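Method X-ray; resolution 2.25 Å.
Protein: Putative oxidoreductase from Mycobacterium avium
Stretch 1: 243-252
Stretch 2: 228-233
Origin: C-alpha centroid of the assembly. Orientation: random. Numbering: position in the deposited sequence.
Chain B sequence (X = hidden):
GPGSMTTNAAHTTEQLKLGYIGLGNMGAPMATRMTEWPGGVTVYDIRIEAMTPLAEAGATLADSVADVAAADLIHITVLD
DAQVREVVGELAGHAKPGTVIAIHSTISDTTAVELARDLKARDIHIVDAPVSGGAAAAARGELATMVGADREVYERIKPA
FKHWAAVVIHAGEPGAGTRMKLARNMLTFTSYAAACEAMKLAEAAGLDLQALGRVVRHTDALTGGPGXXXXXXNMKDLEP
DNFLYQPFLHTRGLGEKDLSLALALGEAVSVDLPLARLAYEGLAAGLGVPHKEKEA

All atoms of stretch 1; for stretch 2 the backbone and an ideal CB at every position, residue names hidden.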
# COMPACT_ATOMS: atom_id res chain seq x y z
N PHE B 243 7.31 -10.04 20.68
CA PHE B 243 6.27 -10.75 19.92
C PHE B 243 6.41 -10.58 18.42
O PHE B 243 5.98 -11.44 17.65
CB PHE B 243 4.88 -10.29 20.37
CG PHE B 243 4.46 -10.87 21.68
CD1 PHE B 243 3.99 -12.16 21.75
CD2 PHE B 243 4.55 -10.12 22.84
CE1 PHE B 243 3.60 -12.70 22.96
CE2 PHE B 243 4.17 -10.67 24.06
CZ PHE B 243 3.69 -11.96 24.11
N LEU B 244 7.01 -9.47 17.99
CA LEU B 244 7.24 -9.22 16.57
C LEU B 244 8.56 -9.80 16.04
O LEU B 244 8.80 -9.74 14.84
CB LEU B 244 7.19 -7.71 16.28
CG LEU B 244 5.86 -7.01 16.53
CD1 LEU B 244 6.00 -5.51 16.30
CD2 LEU B 244 4.77 -7.58 15.64
N TYR B 245 9.39 -10.37 16.91
CA TYR B 245 10.74 -10.80 16.50
C TYR B 245 10.73 -11.88 15.42
O TYR B 245 11.33 -11.69 14.36
CB TYR B 245 11.55 -11.27 17.70
CG TYR B 245 12.98 -11.69 17.38
CD1 TYR B 245 14.01 -10.75 17.31
CD2 TYR B 245 13.30 -13.03 17.16
CE1 TYR B 245 15.32 -11.13 17.02
CE2 TYR B 245 14.60 -13.42 16.88
CZ TYR B 245 15.61 -12.47 16.81
OH TYR B 245 16.90 -12.85 16.53
N GLN B 246 10.08 -13.01 15.68
CA GLN B 246 10.08 -14.11 14.70
C GLN B 246 9.34 -13.74 13.41
O GLN B 246 9.81 -14.08 12.32
CB GLN B 246 9.52 -15.41 15.30
CG GLN B 246 10.48 -16.13 16.25
CD GLN B 246 11.78 -16.60 15.59
OE1 GLN B 246 11.82 -16.87 14.39
NE2 GLN B 246 12.84 -16.70 16.39
N PRO B 247 8.20 -13.04 13.51
CA PRO B 247 7.54 -12.57 12.29
C PRO B 247 8.40 -11.62 11.44
O PRO B 247 8.44 -11.76 10.22
CB PRO B 247 6.29 -11.86 12.81
CG PRO B 247 6.00 -12.52 14.09
CD PRO B 247 7.33 -12.87 14.69
N PHE B 248 9.06 -10.66 12.08
CA PHE B 248 9.90 -9.70 11.35
C PHE B 248 11.16 -10.35 10.78
O PHE B 248 11.62 -9.99 9.69
CB PHE B 248 10.25 -8.49 12.22
CG PHE B 248 9.24 -7.37 12.13
CD1 PHE B 248 7.88 -7.64 12.09
CD2 PHE B 248 9.66 -6.05 12.07
CE1 PHE B 248 6.95 -6.61 11.99
CE2 PHE B 248 8.74 -5.01 11.97
CZ PHE B 248 7.38 -5.29 11.93
N LEU B 249 11.72 -11.30 11.52
CA LEU B 249 12.86 -12.07 11.05
C LEU B 249 12.48 -12.85 9.80
O LEU B 249 13.22 -12.85 8.81
CB LEU B 249 13.35 -13.02 12.16
CG LEU B 249 14.78 -13.52 12.03
CD1 LEU B 249 15.75 -12.36 12.12
CD2 LEU B 249 15.07 -14.56 13.11
N HIS B 250 11.33 -13.51 9.84
CA HIS B 250 10.75 -14.20 8.68
C HIS B 250 10.56 -13.22 7.50
O HIS B 250 10.91 -13.54 6.37
CB HIS B 250 9.43 -14.87 9.09
CG HIS B 250 8.73 -15.61 7.99
ND1 HIS B 250 9.25 -16.75 7.40
CD2 HIS B 250 7.52 -15.41 7.42
CE1 HIS B 250 8.40 -17.19 6.49
NE2 HIS B 250 7.34 -16.40 6.48
N THR B 251 10.04 -12.03 7.79
CA THR B 251 9.88 -10.99 6.77
C THR B 251 11.22 -10.51 6.19
O THR B 251 11.32 -10.25 4.99
CB THR B 251 9.09 -9.78 7.33
OG1 THR B 251 7.75 -10.19 7.66
CG2 THR B 251 9.02 -8.64 6.31
N ARG B 252 12.24 -10.40 7.04
CA ARG B 252 13.59 -10.07 6.57
C ARG B 252 14.11 -11.13 5.61
O ARG B 252 14.71 -10.81 4.58
CB ARG B 252 14.56 -9.94 7.75
CG ARG B 252 15.97 -9.55 7.34
CD ARG B 252 16.93 -9.66 8.51
NE ARG B 252 17.36 -11.03 8.75
CZ ARG B 252 18.20 -11.40 9.70
NH1 ARG B 252 18.72 -10.50 10.53
NH2 ARG B 252 18.54 -12.68 9.84
N UNK B 228 1.10 -2.22 7.02
CA UNK B 228 1.12 -3.47 7.77
C UNK B 228 2.38 -3.64 8.61
O UNK B 228 2.34 -4.29 9.65
CB UNK B 228 0.99 -4.65 6.81
N UNK B 229 3.49 -3.06 8.17
CA UNK B 229 4.76 -3.18 8.88
C UNK B 229 4.93 -2.10 9.96
O UNK B 229 5.87 -2.16 10.75
CB UNK B 229 5.92 -3.10 7.88
N UNK B 230 4.01 -1.14 10.00
CA UNK B 230 4.12 -0.00 10.91
C UNK B 230 3.33 -0.29 12.19
O UNK B 230 2.29 0.31 12.45
CB UNK B 230 3.62 1.28 10.24
N UNK B 231 3.86 -1.23 12.97
CA UNK B 231 3.20 -1.71 14.18
C UNK B 231 4.16 -1.73 15.37
O UNK B 231 4.07 -2.59 16.25
CB UNK B 231 2.62 -3.11 13.95
N UNK B 232 5.07 -0.75 15.41
CA UNK B 232 6.04 -0.61 16.49
C UNK B 232 5.92 0.73 17.22
O UNK B 232 5.68 1.76 16.59
CB UNK B 232 7.46 -0.77 15.93
N UNK B 233 6.12 0.70 18.54
CA UNK B 233 6.09 1.91 19.37
C UNK B 233 7.29 2.82 19.13
O UNK B 233 7.18 4.05 19.22
CB UNK B 233 6.03 1.52 20.85

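Stretch 1 is mostly helix. Backbone hydrogen bonds such as Phe 248 N to Leu 244 O, 2.9 Å, and Arg 252 N to Phe 248 O, 2.8 Å, run along it. Leu 244, Phe 248 and Thr 251 point their CA-to-CB bonds toward stretch 2, and they offer it methyl groups and one aromatic ring. No hydrogen bond crosses between the stretches.

Position 228 lies in a 3-10 segment, with phi/psi of -56/-29. Its ideal CB has nothing of stretch 1 within 5.5 Å. Stretch 1 therefore sets little limit here, and many residues would suit. The deposited residue is Ala 228. Its single methyl makes no contact with the helix.

Position 229 is also 3-10, at -88/-7. Its CA-to-CB bond points sideways, yet the ideal CB is 4.8 Å from Phe 248 CZ. The ring and the methyl of Thr 251 lie within reach of a side chain that extends beyond CB. An apolar residue of medium length would suit, such as leucine, isoleucine or methionine. The residue is Ile 229. Its chi1 of -147° lies between the usual wells, and its end comes nearer to the helix than its CB direction suggests. CD1 sits over one face of the Phe 248 ring, 4.1 Å from the ring centroid and 29° off the normal, a CH-pi contact. The closest atoms of these two residues are Ile 229 CD1 and Phe 248 CZ, 3.6 Å apart. The same CD1 is 4.3 Å from Thr 251 CG2.

Position 230 has left the 3-10 segment, with angles of -94/70. Its CA-to-CB bond points away from stretch 1, so the helix gives no clue to its identity. It is Met 230, and its side chain does not touch stretch 1.

At position 231, with angles of -132/34, the CA-to-CB bond points toward stretch 1. Its ideal CB is 4.8 Å from Leu 244 CD1, and the neighbourhood is apolar. A small or medium apolar side chain would suit: alanine, valine or perhaps isoleucine. The residue is Val 231, with chi1 of -63° (m). Its CG2 is 3.9 Å from Leu 244 CD1 and 4.2 Å from Phe 248 CZ, so one methyl touches both residues. The backbone takes part as well: Val 231 O is 3.5 Å from Leu 244 CD1.

Position 232 is extended, at -120/143, with CB sideways and its ideal position 5.0 Å from Leu 244 CD1. Stretch 1 offers a methyl and a ring here, but no charge. A long side chain with an apolar stem would suit, such as leucine, methionine, lysine or arginine. It is Arg 232. Its CG packs 3.9 Å from Leu 244 CD1. Farther out, NE lies 3.9 Å from Phe 248 CE2, in an oblique approach. NH1 is hydrogen-bonded elsewhere in the structure.

Position 233 is out of reach of stretch 1, which leaves the choice open. It is Asp 233, whose OD1 is hydrogen-bonded elsewhere in the structure.

Stretch 2, residues 228-233: AIMVRD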
# COMPACT_ATOMS: atom_id res chain seq x y z
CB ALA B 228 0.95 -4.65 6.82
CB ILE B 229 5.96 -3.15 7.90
CG1 ILE B 229 7.10 -4.04 8.40
CG2 ILE B 229 6.44 -1.72 7.66
CD1 ILE B 229 6.79 -5.52 8.35
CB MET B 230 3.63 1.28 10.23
CG MET B 230 4.27 1.55 8.88
SD MET B 230 3.59 2.99 8.02
CE MET B 230 4.44 4.32 8.86
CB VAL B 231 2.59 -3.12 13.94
CG1 VAL B 231 1.52 -3.05 12.85
CG2 VAL B 231 3.67 -4.13 13.56
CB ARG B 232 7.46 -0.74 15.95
CG ARG B 232 7.82 -2.13 15.45
CD ARG B 232 9.33 -2.28 15.34
NE ARG B 232 9.84 -1.86 14.04
CZ ARG B 232 11.08 -1.43 13.80
NH1 ARG B 232 11.41 -1.10 12.56
NH2 ARG B 232 11.98 -1.32 14.77
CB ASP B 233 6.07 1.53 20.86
CG ASP B 233 4.74 0.92 21.29
OD1 ASP B 233 3.91 0.60 20.42
OD2 ASP B 233 4.54 0.76 22.52
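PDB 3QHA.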